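Local coordinates for protein Fe(2+) transporter FeoB (Escherichia coli, PDB 3I8S) that forms the cytosolic GTP-binding domain of a GTP-driven ferrous iron transporter, probably coupling nucleotide binding to opening of the channel, at residues Pro180-Met192 / Lys199-Gly211. Sequence-based numbering, arbitrary orientation.
Sequences PLLNEADSLAKVM and KQRRWLGLQMLEG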
loop_
_atom_site.group_PDB
_atom_site.type_symbol
_atom_site.label_atom_id
_atom_site.label_comp_id
_atom_site.label_asym_id
_atom_site.label_seq_id
_atom_site.Cartn_x
_atom_site.Cartn_y
_atom_site.Cartn_z
ATOM N N PRO A 180 3.483 -1.309 -23.998
ATOM C CA PRO A 180 2.724 -0.113 -24.419
ATOM C C PRO A 180 2.073 0.626 -23.231
ATOM O O PRO A 180 2.030 1.862 -23.227
ATOM C CB PRO A 180 1.682 -0.690 -25.398
ATOM C CG PRO A 180 2.256 -1.941 -25.864
ATOM C CD PRO A 180 2.967 -2.509 -24.666
ATOM N N LEU A 181 1.592 -0.109 -22.214
ATOM C CA LEU A 181 0.993 0.505 -21.037
ATOM C C LEU A 181 2.016 1.400 -20.346
ATOM O O LEU A 181 1.699 2.535 -19.978
ATOM C CB LEU A 181 0.447 -0.545 -20.062
ATOM C CG LEU A 181 -0.692 -1.440 -20.609
ATOM C CD1 LEU A 181 -0.984 -2.683 -19.727
ATOM C CD2 LEU A 181 -1.965 -0.609 -20.819
ATOM N N LEU A 182 3.232 0.874 -20.178
ATOM C CA LEU A 182 4.304 1.621 -19.526
ATOM C C LEU A 182 4.666 2.860 -20.336
ATOM O O LEU A 182 4.853 3.927 -19.744
ATOM C CB LEU A 182 5.529 0.753 -19.348
ATOM C CG LEU A 182 5.396 -0.402 -18.351
ATOM C CD1 LEU A 182 6.711 -1.155 -18.411
ATOM C CD2 LEU A 182 5.066 0.073 -16.920
ATOM N N ASN A 183 4.763 2.704 -21.656
ATOM C CA ASN A 183 5.077 3.819 -22.581
ATOM C C ASN A 183 4.075 4.955 -22.456
ATOM O O ASN A 183 4.460 6.143 -22.320
ATOM C CB ASN A 183 5.117 3.358 -24.035
ATOM C CG ASN A 183 6.350 2.525 -24.374
ATOM O OD1 ASN A 183 7.304 2.425 -23.597
ATOM N ND2 ASN A 183 6.323 1.914 -25.538
ATOM N N GLU A 184 2.793 4.614 -22.516
ATOM C CA GLU A 184 1.716 5.644 -22.384
ATOM C C GLU A 184 1.663 6.278 -21.004
ATOM O O GLU A 184 1.460 7.505 -20.882
ATOM C CB GLU A 184 0.348 5.057 -22.740
ATOM C CG GLU A 184 0.256 4.550 -24.197
ATOM C CD GLU A 184 0.265 5.662 -25.259
ATOM O OE1 GLU A 184 0.203 6.871 -24.936
ATOM O OE2 GLU A 184 0.344 5.319 -26.424
ATOM N N ALA A 185 1.827 5.458 -19.957
ATOM C CA ALA A 185 1.839 5.959 -18.587
ATOM C C ALA A 185 2.978 6.949 -18.422
ATOM O O ALA A 185 2.787 8.006 -17.844
ATOM C CB ALA A 185 1.958 4.813 -17.563
ATOM N N ASP A 186 4.139 6.631 -18.979
ATOM C CA ASP A 186 5.286 7.507 -18.887
ATOM C C ASP A 186 5.078 8.804 -19.676
ATOM O O ASP A 186 5.428 9.888 -19.208
ATOM C CB ASP A 186 6.556 6.806 -19.353
ATOM C CG ASP A 186 7.798 7.653 -19.118
ATOM O OD1 ASP A 186 8.564 7.851 -20.095
ATOM O OD2 ASP A 186 7.991 8.139 -17.961
ATOM N N SER A 187 4.491 8.719 -20.859
ATOM C CA SER A 187 4.146 9.952 -21.591
ATOM C C SER A 187 3.165 10.840 -20.821
ATOM O O SER A 187 3.272 12.055 -20.872
ATOM C CB SER A 187 3.602 9.650 -22.968
ATOM O OG SER A 187 4.632 9.072 -23.727
ATOM N N LEU A 188 2.199 10.255 -20.117
ATOM C CA LEU A 188 1.337 11.065 -19.278
ATOM C C LEU A 188 2.142 11.655 -18.144
ATOM O O LEU A 188 2.048 12.857 -17.898
ATOM C CB LEU A 188 0.141 10.270 -18.750
ATOM C CG LEU A 188 -0.824 9.746 -19.811
ATOM C CD1 LEU A 188 -1.892 8.803 -19.183
ATOM C CD2 LEU A 188 -1.483 10.870 -20.635
ATOM N N ALA A 189 2.965 10.820 -17.495
ATOM C CA ALA A 189 3.798 11.238 -16.376
ATOM C C ALA A 189 4.628 12.485 -16.710
ATOM O O ALA A 189 4.777 13.372 -15.882
ATOM C CB ALA A 189 4.743 10.112 -15.960
ATOM N N LYS A 190 5.172 12.518 -17.922
ATOM C CA LYS A 190 6.049 13.618 -18.362
ATOM C C LYS A 190 5.383 14.991 -18.304
ATOM O O LYS A 190 6.062 16.008 -18.071
ATOM C CB LYS A 190 6.516 13.387 -19.792
ATOM C CG LYS A 190 7.310 12.118 -20.024
ATOM C CD LYS A 190 7.759 12.021 -21.491
ATOM C CE LYS A 190 7.789 10.579 -22.039
ATOM N NZ LYS A 190 7.687 10.595 -23.569
ATOM N N VAL A 191 4.072 14.993 -18.537
ATOM C CA VAL A 191 3.236 16.198 -18.586
ATOM C C VAL A 191 2.731 16.689 -17.220
ATOM O O VAL A 191 2.344 17.840 -17.080
ATOM C CB VAL A 191 2.004 15.911 -19.482
ATOM C CG1 VAL A 191 0.927 16.943 -19.287
ATOM C CG2 VAL A 191 2.441 15.790 -20.941
ATOM N N MET A 192 2.727 15.808 -16.223
ATOM C CA MET A 192 2.137 16.086 -14.909
ATOM C C MET A 192 2.994 17.108 -14.118
ATOM O O MET A 192 4.127 17.394 -14.523
ATOM C CB MET A 192 2.008 14.807 -14.108
ATOM C CG MET A 192 1.132 13.754 -14.767
ATOM S SD MET A 192 0.901 12.323 -13.679
ATOM C CE MET A 192 0.179 11.145 -14.814
ATOM N N LYS A 199 8.053 8.299 -9.682
ATOM C CA LYS A 199 7.376 7.018 -9.443
ATOM C C LYS A 199 5.869 7.283 -9.337
ATOM O O LYS A 199 5.057 6.503 -9.856
ATOM C CB LYS A 199 7.836 6.373 -8.138
ATOM C CG LYS A 199 9.116 5.576 -8.183
ATOM C CD LYS A 199 9.032 4.282 -7.318
ATOM C CE LYS A 199 8.422 3.089 -8.091
ATOM N NZ LYS A 199 8.323 1.806 -7.301
ATOM N N GLN A 200 5.511 8.358 -8.626
ATOM C CA GLN A 200 4.104 8.623 -8.339
ATOM C C GLN A 200 3.399 9.126 -9.578
ATOM O O GLN A 200 2.249 8.803 -9.819
ATOM C CB GLN A 200 3.953 9.561 -7.163
ATOM C CG GLN A 200 4.416 8.910 -5.882
ATOM C CD GLN A 200 4.259 9.786 -4.663
ATOM O OE1 GLN A 200 3.672 10.868 -4.734
ATOM N NE2 GLN A 200 4.770 9.319 -3.540
ATOM N N ARG A 201 4.113 9.891 -10.385
ATOM C CA ARG A 201 3.588 10.326 -11.673
ATOM C C ARG A 201 3.318 9.116 -12.574
ATOM O O ARG A 201 2.280 9.017 -13.211
ATOM C CB ARG A 201 4.548 11.325 -12.319
ATOM C CG ARG A 201 4.356 12.771 -11.741
ATOM C CD ARG A 201 5.159 13.815 -12.470
ATOM N NE ARG A 201 6.572 13.780 -12.138
ATOM C CZ ARG A 201 7.551 13.485 -12.997
ATOM N NH1 ARG A 201 7.301 13.231 -14.262
ATOM N NH2 ARG A 201 8.808 13.484 -12.581
ATOM N N ARG A 202 4.226 8.171 -12.596
ATOM C CA ARG A 202 4.031 6.985 -13.397
ATOM C C ARG A 202 2.855 6.104 -12.914
ATOM O O ARG A 202 2.106 5.539 -13.705
ATOM C CB ARG A 202 5.324 6.195 -13.460
ATOM C CG ARG A 202 6.365 6.940 -14.272
ATOM C CD ARG A 202 7.661 6.148 -14.336
ATOM N NE ARG A 202 8.571 6.708 -15.338
ATOM C CZ ARG A 202 9.843 6.338 -15.475
ATOM N NH1 ARG A 202 10.381 5.457 -14.649
ATOM N NH2 ARG A 202 10.596 6.867 -16.430
ATOM N N TRP A 203 2.728 5.990 -11.610
ATOM C CA TRP A 203 1.612 5.261 -10.988
ATOM C C TRP A 203 0.302 5.961 -11.357
ATOM O O TRP A 203 -0.660 5.312 -11.727
ATOM C CB TRP A 203 1.794 5.259 -9.488
ATOM C CG TRP A 203 0.765 4.473 -8.764
ATOM C CD1 TRP A 203 0.757 3.112 -8.554
ATOM C CD2 TRP A 203 -0.427 4.978 -8.146
ATOM N NE1 TRP A 203 -0.371 2.749 -7.840
ATOM C CE2 TRP A 203 -1.106 3.866 -7.570
ATOM C CE3 TRP A 203 -1.008 6.252 -8.036
ATOM C CZ2 TRP A 203 -2.320 4.011 -6.882
ATOM C CZ3 TRP A 203 -2.205 6.379 -7.360
ATOM C CH2 TRP A 203 -2.840 5.267 -6.786
ATOM N N LEU A 204 0.273 7.269 -11.207
ATOM C CA LEU A 204 -0.896 8.051 -11.602
ATOM C C LEU A 204 -1.267 7.826 -13.080
ATOM O O LEU A 204 -2.446 7.706 -13.405
ATOM C CB LEU A 204 -0.692 9.522 -11.303
ATOM C CG LEU A 204 -0.753 9.958 -9.847
ATOM C CD1 LEU A 204 -0.253 11.402 -9.742
ATOM C CD2 LEU A 204 -2.143 9.781 -9.184
ATOM N N GLY A 205 -0.266 7.819 -13.958
ATOM C CA GLY A 205 -0.488 7.526 -15.370
ATOM C C GLY A 205 -1.228 6.225 -15.587
ATOM O O GLY A 205 -2.208 6.167 -16.364
ATOM N N LEU A 206 -0.753 5.171 -14.917
ATOM C CA LEU A 206 -1.358 3.834 -15.042
ATOM C C LEU A 206 -2.769 3.818 -14.444
ATOM O O LEU A 206 -3.682 3.237 -15.016
ATOM C CB LEU A 206 -0.478 2.788 -14.361
ATOM C CG LEU A 206 0.588 2.072 -15.179
ATOM C CD1 LEU A 206 1.137 0.901 -14.372
ATOM C CD2 LEU A 206 0.044 1.585 -16.542
ATOM N N GLN A 207 -2.971 4.517 -13.313
ATOM C CA GLN A 207 -4.294 4.601 -12.726
ATOM C C GLN A 207 -5.269 5.271 -13.680
ATOM O O GLN A 207 -6.429 4.845 -13.798
ATOM C CB GLN A 207 -4.258 5.337 -11.384
ATOM C CG GLN A 207 -3.476 4.585 -10.348
ATOM C CD GLN A 207 -4.191 3.332 -9.957
ATOM O OE1 GLN A 207 -3.689 2.240 -10.126
ATOM N NE2 GLN A 207 -5.412 3.498 -9.419
ATOM N N MET A 208 -4.814 6.308 -14.379
ATOM C CA MET A 208 -5.702 7.028 -15.296
ATOM C C MET A 208 -6.078 6.135 -16.495
ATOM O O MET A 208 -7.225 6.126 -16.950
ATOM C CB MET A 208 -5.029 8.305 -15.807
ATOM C CG MET A 208 -4.801 9.409 -14.772
ATOM S SD MET A 208 -3.791 10.729 -15.498
ATOM C CE MET A 208 -4.941 11.355 -16.690
ATOM N N LEU A 209 -5.108 5.409 -17.002
ATOM C CA LEU A 209 -5.359 4.450 -18.094
ATOM C C LEU A 209 -6.326 3.324 -17.668
ATOM O O LEU A 209 -7.102 2.834 -18.479
ATOM C CB LEU A 209 -4.044 3.835 -18.570
ATOM C CG LEU A 209 -3.032 4.817 -19.184
ATOM C CD1 LEU A 209 -1.637 4.183 -19.357
ATOM C CD2 LEU A 209 -3.567 5.351 -20.503
ATOM N N GLU A 210 -6.255 2.917 -16.407
ATOM C CA GLU A 210 -7.181 1.948 -15.855
ATOM C C GLU A 210 -8.610 2.501 -15.713
ATOM O O GLU A 210 -9.554 1.726 -15.591
ATOM C CB GLU A 210 -6.639 1.376 -14.526
ATOM C CG GLU A 210 -7.353 0.107 -14.123
ATOM C CD GLU A 210 -6.882 -0.459 -12.802
ATOM O OE1 GLU A 210 -6.392 0.328 -11.944
ATOM O OE2 GLU A 210 -7.010 -1.715 -12.644
ATOM N N GLY A 211 -8.765 3.832 -15.766
ATOM C CA GLY A 211 -10.042 4.521 -15.625
ATOM C C GLY A 211 -10.307 5.145 -14.265
ATOM O O GLY A 211 -11.440 5.478 -13.960
#
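Residues 180-191 and 199-210, on two helices of the FeoB cytosolic helical domain, cross at 118° with their axes 7.7 Å apart, and approach closely where Ala185 lies on Gly205. The CA atoms of Ala185 and Gly205 are 4.3 Å apart; a beta carbon on Gly205 would run into Ala185 O. The packing is knobs-into-holes in both directions. Ala185 CB fits among Arg202, Gly205, Leu206 and Leu209, and Leu209 fits among Leu181, Glu184, Ala185 and Leu188. Met192 follows the first helix, and its chain, extended beyond CG, runs across Arg201 toward Gly205 and Met208. This brings Met192 CE to 3.4 Å from Arg201 O, with Met208 SD also in contact. Arg201 bends at chi3 (-75°), and its NH1 donates to Ala189 O at 3.0 Å, from above the carbonyl plane. Met192 N reaches that oxygen from the opposite face, while Arg201 NE is bonded to Ile196 O. With an alanine here in place of the arginine, Ala189 O would probably lose its cross-helix donor, and Met192 CB the CD it now rests on. At the more exposed edge, Asp186 and Arg202 lie side by side in a salt bridge. Arg202 NE (3.0 Å) and NH2 (3.3 Å) both grip Asp186 OD2 from one face of the carboxylate. Around the pair, helix 226-236 packs on Leu209 and supplies Arg232 to pair with Glu184. Helix 213-218 touches Leu204 and Met208, and Trp203 packs on helix 98-111 of the G domain.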